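Local atomic coordinates of 16S rRNA (guanine(1405)-N(7))-methyltransferase (Klebsiella pneumoniae, PDB entry 6PI9), a protein that probably methylates the N7 position of guanine 1405 in 16S ribosomal RNA using S-adenosyl-L-methionine, and so confers resistance to various aminoglycosides. Residues K184-L189 with L209-P214; W232-L237 with L253-E258. All blocks are in the same frame, centred on the assembly; numbering follows the deposited sequence.

Interaction 1 (K184-L189 with L209-P214); sequences KLLPVL and LVVTFP
Lys184 meets Thr212 where strand 179-183 runs out beside strand 208-214. The amide N of Lys184 is shared by two acceptors on one residue: the carbonyl O of Thr212, at 3.0 Å, and its hydroxyl OG1, at 2.9 Å. Both bonds are bent, as is usual when one N-H is shared, and the amide lies above the carbonyl plane of Thr212. Thr212 can offer the second acceptor because OG1 sits between its own backbone N and carbonyl carbon (chi1 78°); the hydroxyl is also hydrogen-bonded to Glu252. Lys184 takes positive phi and psi, which breaks the extended course of the strand before helix 186-192. Its CG lies anti to the carbonyl carbon, passing 3.7 Å from Thr212 OG1 and sliding by the ring of Pro214. The extended chain beyond carries NZ to a salt bridge with Glu95, while the residue also touches the bound S-adenosyl-L-homocysteine.

A water carries the link one step further, accepting from Leu186 N at 2.9 Å and donating to Thr212 O, so that this carbonyl serves two partners. Around it the packing is apolar. Leu186 crosses Val211 at about a right angle, with CD1 3.6 Å from Val211 CG1. The CB of Phe213 points away from 184-189, but the ring comes nearer, and Pro187 CG meets its edge, 3.6 Å from CD1; proline suits the first turn of a helix, where its missing N-H costs no helical bond, and it offers a compact hydrocarbon surface.

Strand 208-214 lies between strands 179-183 and 252-259 in the Rossmann-like sheet. Helix 225-236 packs on this side through Tyr229, Trp232 and Phe233, helix 196-203 adds Ala197 and Leu201 against Leu186, and Val223 of the second subunit reaches Pro187.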
# COMPACT_ATOMS: atom_id res chain seq x y z
N LYS A 184 -13.09 1.47 -2.16
CA LYS A 184 -11.68 1.13 -2.33
C LYS A 184 -11.48 -0.38 -2.38
O LYS A 184 -10.55 -0.95 -1.78
CB LYS A 184 -10.86 1.75 -1.21
CG LYS A 184 -10.91 3.29 -1.33
CD LYS A 184 -10.23 3.91 -0.03
CE LYS A 184 -10.21 5.48 -0.11
NZ LYS A 184 -9.77 6.00 1.26
N LEU A 185 -12.38 -1.02 -3.07
CA LEU A 185 -12.47 -2.48 -3.06
C LEU A 185 -12.29 -3.10 -4.43
O LEU A 185 -11.60 -4.10 -4.56
CB LEU A 185 -13.84 -2.89 -2.50
CG LEU A 185 -14.20 -4.36 -2.77
CD1 LEU A 185 -13.22 -5.28 -2.03
CD2 LEU A 185 -15.62 -4.60 -2.25
N LEU A 186 -12.93 -2.55 -5.47
CA LEU A 186 -12.94 -3.30 -6.73
C LEU A 186 -11.55 -3.54 -7.31
O LEU A 186 -11.34 -4.63 -7.87
CB LEU A 186 -13.84 -2.58 -7.77
CG LEU A 186 -15.34 -2.60 -7.41
CD1 LEU A 186 -16.22 -2.09 -8.61
CD2 LEU A 186 -15.82 -3.98 -6.95
N PRO A 187 -10.57 -2.61 -7.24
CA PRO A 187 -9.25 -2.97 -7.81
C PRO A 187 -8.60 -4.13 -7.13
O PRO A 187 -8.01 -4.96 -7.81
CB PRO A 187 -8.39 -1.69 -7.65
CG PRO A 187 -9.43 -0.57 -7.66
CD PRO A 187 -10.65 -1.16 -6.96
N VAL A 188 -8.71 -4.23 -5.80
CA VAL A 188 -8.00 -5.32 -5.16
C VAL A 188 -8.76 -6.61 -5.36
O VAL A 188 -8.17 -7.68 -5.42
CB VAL A 188 -7.75 -5.03 -3.68
CG1 VAL A 188 -9.01 -5.17 -2.90
CG2 VAL A 188 -6.69 -6.03 -3.09
N LEU A 189 -10.09 -6.54 -5.49
CA LEU A 189 -10.82 -7.77 -5.79
C LEU A 189 -10.49 -8.28 -7.19
O LEU A 189 -10.28 -9.47 -7.39
CB LEU A 189 -12.32 -7.45 -5.63
CG LEU A 189 -13.36 -8.53 -5.58
CD1 LEU A 189 -13.22 -9.21 -4.20
CD2 LEU A 189 -14.70 -7.80 -5.70
N LEU A 209 -25.76 1.37 -4.99
CA LEU A 209 -24.40 0.98 -4.67
C LEU A 209 -23.56 2.25 -4.61
O LEU A 209 -23.77 3.17 -5.40
CB LEU A 209 -23.78 0.05 -5.72
CG LEU A 209 -24.64 -1.14 -6.11
CD1 LEU A 209 -23.88 -1.92 -7.16
CD2 LEU A 209 -24.95 -2.07 -4.91
N VAL A 210 -22.62 2.30 -3.67
CA VAL A 210 -21.60 3.35 -3.62
C VAL A 210 -20.29 2.68 -3.91
O VAL A 210 -19.86 1.82 -3.13
CB VAL A 210 -21.56 4.05 -2.25
CG1 VAL A 210 -20.45 5.13 -2.23
CG2 VAL A 210 -22.94 4.65 -1.95
N VAL A 211 -19.64 3.04 -5.01
CA VAL A 211 -18.41 2.36 -5.45
C VAL A 211 -17.32 3.40 -5.50
O VAL A 211 -17.52 4.47 -6.09
CB VAL A 211 -18.59 1.72 -6.85
CG1 VAL A 211 -17.25 1.10 -7.36
CG2 VAL A 211 -19.79 0.72 -6.87
N THR A 212 -16.19 3.16 -4.82
CA THR A 212 -15.17 4.19 -4.81
C THR A 212 -13.79 3.65 -5.15
O THR A 212 -13.49 2.47 -4.99
CB THR A 212 -15.06 4.92 -3.47
OG1 THR A 212 -14.35 4.08 -2.56
CG2 THR A 212 -16.45 5.26 -2.94
N PHE A 213 -12.92 4.58 -5.57
CA PHE A 213 -11.56 4.20 -5.95
C PHE A 213 -10.58 5.20 -5.34
O PHE A 213 -10.89 6.38 -5.24
CB PHE A 213 -11.37 4.25 -7.49
CG PHE A 213 -12.27 3.31 -8.22
CD1 PHE A 213 -11.84 2.01 -8.51
CD2 PHE A 213 -13.57 3.71 -8.62
CE1 PHE A 213 -12.70 1.11 -9.20
CE2 PHE A 213 -14.44 2.82 -9.29
CZ PHE A 213 -14.00 1.50 -9.59
N PRO A 214 -9.40 4.75 -4.95
CA PRO A 214 -8.40 5.71 -4.48
C PRO A 214 -7.81 6.46 -5.67
O PRO A 214 -7.55 5.89 -6.73
CB PRO A 214 -7.36 4.84 -3.79
CG PRO A 214 -7.48 3.47 -4.54
CD PRO A 214 -8.93 3.35 -4.99
O HOH W 1 -14.45 -0.16 -5.11

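Interaction 2 (W232-L237 with L253-E258); sequences WFERIL and LVYLVE
The last turn of helix 225-236 packs on strand 252-259 of the sheet, with Phe233 set against Tyr255. The axes of the two short segments approach to 12.0 Å and point nearly the same way, 22° apart. The CB of Phe233 points toward the strand, and CG lies anti to the backbone N (chi1 -174°). Its CD2 stands over the centre of the Tyr255 ring, 3.5 Å above the plane, and its CE2 is 3.6 Å from Tyr255 CG. The rings meet obliquely, with planes at 49°. Large aromatic side chains suit this place because they can span the gap between helix and strand.

In the class I methyltransferase fold, strand 252-259 is the antiparallel strand inserted between strands 208-214 and 241-248; with 241-248 it forms the hairpin that follows helix 225-236. Val257, two residues on from Tyr255, faces the same layer. Its CG2 lies at the edge of the Phe233 ring, 4.1 Å from CZ, while CG1 makes a looser contact with CD1 of Leu237, just beyond the helix. The Glu234 chain bends at chi2, and its carboxylate, nearly perpendicular to the Tyr255 ring, has OE1 at the ring edge, 3.6 Å from OH; that buried hydroxyl has no hydrogen-bonding partner in the model.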
# COMPACT_ATOMS: atom_id res chain seq x y z
N TRP A 232 -11.95 1.99 -16.54
CA TRP A 232 -12.13 0.58 -16.29
C TRP A 232 -13.52 0.32 -15.74
O TRP A 232 -14.24 -0.58 -16.19
CB TRP A 232 -11.07 0.09 -15.30
CG TRP A 232 -11.29 -1.32 -14.83
CD1 TRP A 232 -10.90 -2.49 -15.49
CD2 TRP A 232 -11.96 -1.74 -13.64
NE1 TRP A 232 -11.31 -3.57 -14.76
CE2 TRP A 232 -11.93 -3.15 -13.61
CE3 TRP A 232 -12.54 -1.05 -12.56
CZ2 TRP A 232 -12.49 -3.88 -12.61
CZ3 TRP A 232 -13.08 -1.80 -11.50
CH2 TRP A 232 -13.06 -3.20 -11.55
N PHE A 233 -13.90 1.13 -14.75
CA PHE A 233 -15.22 0.96 -14.17
C PHE A 233 -16.31 1.11 -15.23
O PHE A 233 -17.26 0.31 -15.30
CB PHE A 233 -15.41 1.96 -13.03
CG PHE A 233 -16.72 1.77 -12.27
CD1 PHE A 233 -16.98 0.57 -11.65
CD2 PHE A 233 -17.65 2.80 -12.18
CE1 PHE A 233 -18.16 0.39 -10.92
CE2 PHE A 233 -18.85 2.61 -11.45
CZ PHE A 233 -19.07 1.40 -10.82
N GLU A 234 -16.20 2.12 -16.09
CA GLU A 234 -17.29 2.30 -17.04
C GLU A 234 -17.35 1.13 -18.01
O GLU A 234 -18.43 0.79 -18.50
CB GLU A 234 -17.14 3.62 -17.79
CG GLU A 234 -16.80 4.78 -16.87
CD GLU A 234 -17.96 5.52 -16.20
OE1 GLU A 234 -17.72 6.69 -15.80
OE2 GLU A 234 -19.07 4.96 -16.06
N ARG A 235 -16.23 0.46 -18.21
CA ARG A 235 -16.19 -0.66 -19.14
C ARG A 235 -16.74 -1.93 -18.49
O ARG A 235 -17.43 -2.71 -19.15
CB ARG A 235 -14.76 -0.87 -19.63
CG ARG A 235 -14.59 -2.12 -20.43
CD ARG A 235 -13.28 -2.13 -21.18
NE ARG A 235 -12.11 -2.15 -20.30
CZ ARG A 235 -11.64 -3.24 -19.71
NH1 ARG A 235 -12.28 -4.40 -19.86
NH2 ARG A 235 -10.55 -3.19 -18.95
N ILE A 236 -16.49 -2.15 -17.21
CA ILE A 236 -16.94 -3.42 -16.62
C ILE A 236 -18.32 -3.30 -15.99
O ILE A 236 -18.93 -4.32 -15.64
CB ILE A 236 -15.96 -3.98 -15.59
CG1 ILE A 236 -15.85 -3.06 -14.37
CG2 ILE A 236 -14.55 -4.20 -16.24
CD1 ILE A 236 -16.59 -3.53 -13.11
N LEU A 237 -18.84 -2.09 -15.83
CA LEU A 237 -20.11 -1.97 -15.12
C LEU A 237 -21.20 -2.79 -15.83
O LEU A 237 -21.46 -2.54 -17.01
CB LEU A 237 -20.55 -0.50 -15.04
CG LEU A 237 -21.86 -0.27 -14.28
CD1 LEU A 237 -21.63 -0.58 -12.81
CD2 LEU A 237 -22.30 1.18 -14.46
N LEU A 253 -12.36 8.71 -5.51
CA LEU A 253 -13.33 8.87 -6.60
C LEU A 253 -14.58 8.06 -6.26
O LEU A 253 -14.48 6.84 -6.09
CB LEU A 253 -12.73 8.35 -7.91
CG LEU A 253 -13.69 8.16 -9.12
CD1 LEU A 253 -14.30 9.48 -9.59
CD2 LEU A 253 -12.86 7.46 -10.22
N VAL A 254 -15.74 8.73 -6.20
CA VAL A 254 -16.97 8.13 -5.67
C VAL A 254 -18.00 8.08 -6.80
O VAL A 254 -18.23 9.07 -7.46
CB VAL A 254 -17.55 8.95 -4.49
CG1 VAL A 254 -18.85 8.24 -3.93
CG2 VAL A 254 -16.51 9.16 -3.39
N TYR A 255 -18.63 6.92 -6.98
CA TYR A 255 -19.73 6.70 -7.92
C TYR A 255 -20.99 6.32 -7.15
O TYR A 255 -20.95 5.41 -6.31
CB TYR A 255 -19.44 5.51 -8.84
CG TYR A 255 -18.44 5.82 -9.93
CD1 TYR A 255 -18.84 6.33 -11.14
CD2 TYR A 255 -17.08 5.58 -9.72
CE1 TYR A 255 -17.88 6.60 -12.15
CE2 TYR A 255 -16.15 5.86 -10.72
CZ TYR A 255 -16.55 6.36 -11.89
OH TYR A 255 -15.60 6.61 -12.88
N LEU A 256 -22.10 6.97 -7.46
CA LEU A 256 -23.41 6.56 -6.94
C LEU A 256 -24.11 5.80 -8.07
O LEU A 256 -24.32 6.36 -9.15
CB LEU A 256 -24.22 7.80 -6.52
CG LEU A 256 -23.53 8.77 -5.55
CD1 LEU A 256 -24.47 9.95 -5.15
CD2 LEU A 256 -23.00 8.03 -4.32
N VAL A 257 -24.48 4.57 -7.81
CA VAL A 257 -24.86 3.63 -8.85
C VAL A 257 -26.25 3.10 -8.53
O VAL A 257 -26.51 2.69 -7.40
CB VAL A 257 -23.85 2.48 -8.92
CG1 VAL A 257 -24.28 1.43 -9.94
CG2 VAL A 257 -22.46 3.05 -9.21
N GLU A 258 -27.09 3.03 -9.55
CA GLU A 258 -28.49 2.67 -9.37
C GLU A 258 -28.83 1.47 -10.23
O GLU A 258 -28.31 1.31 -11.34
CB GLU A 258 -29.38 3.84 -9.71
CG GLU A 258 -30.53 4.00 -8.81
CD GLU A 258 -31.32 5.23 -9.15
OE1 GLU A 258 -31.19 5.72 -10.31
OE2 GLU A 258 -32.08 5.69 -8.28

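Interactions 1 and 2 reach one sheet through neighbouring strands, 208-214 and 252-259; their centres are about 9 Å apart. Probable backbone hydrogen bonds run from Leu253 N to Phe213 O and from Tyr255 N to Val211 O, each 2.8 Å long. Above the sheet, Phe213 CE1 packs 3.7 Å from Trp232 CZ3, and the Phe213 ring meets that of Phe233 edge-to-face, so one apolar layer runs through both contacts. Their relation to the ligand differs: the side chain of Lys184 comes within about 4 Å of S-adenosyl-L-homocysteine, whereas that of Tyr255 is about 13 Å away.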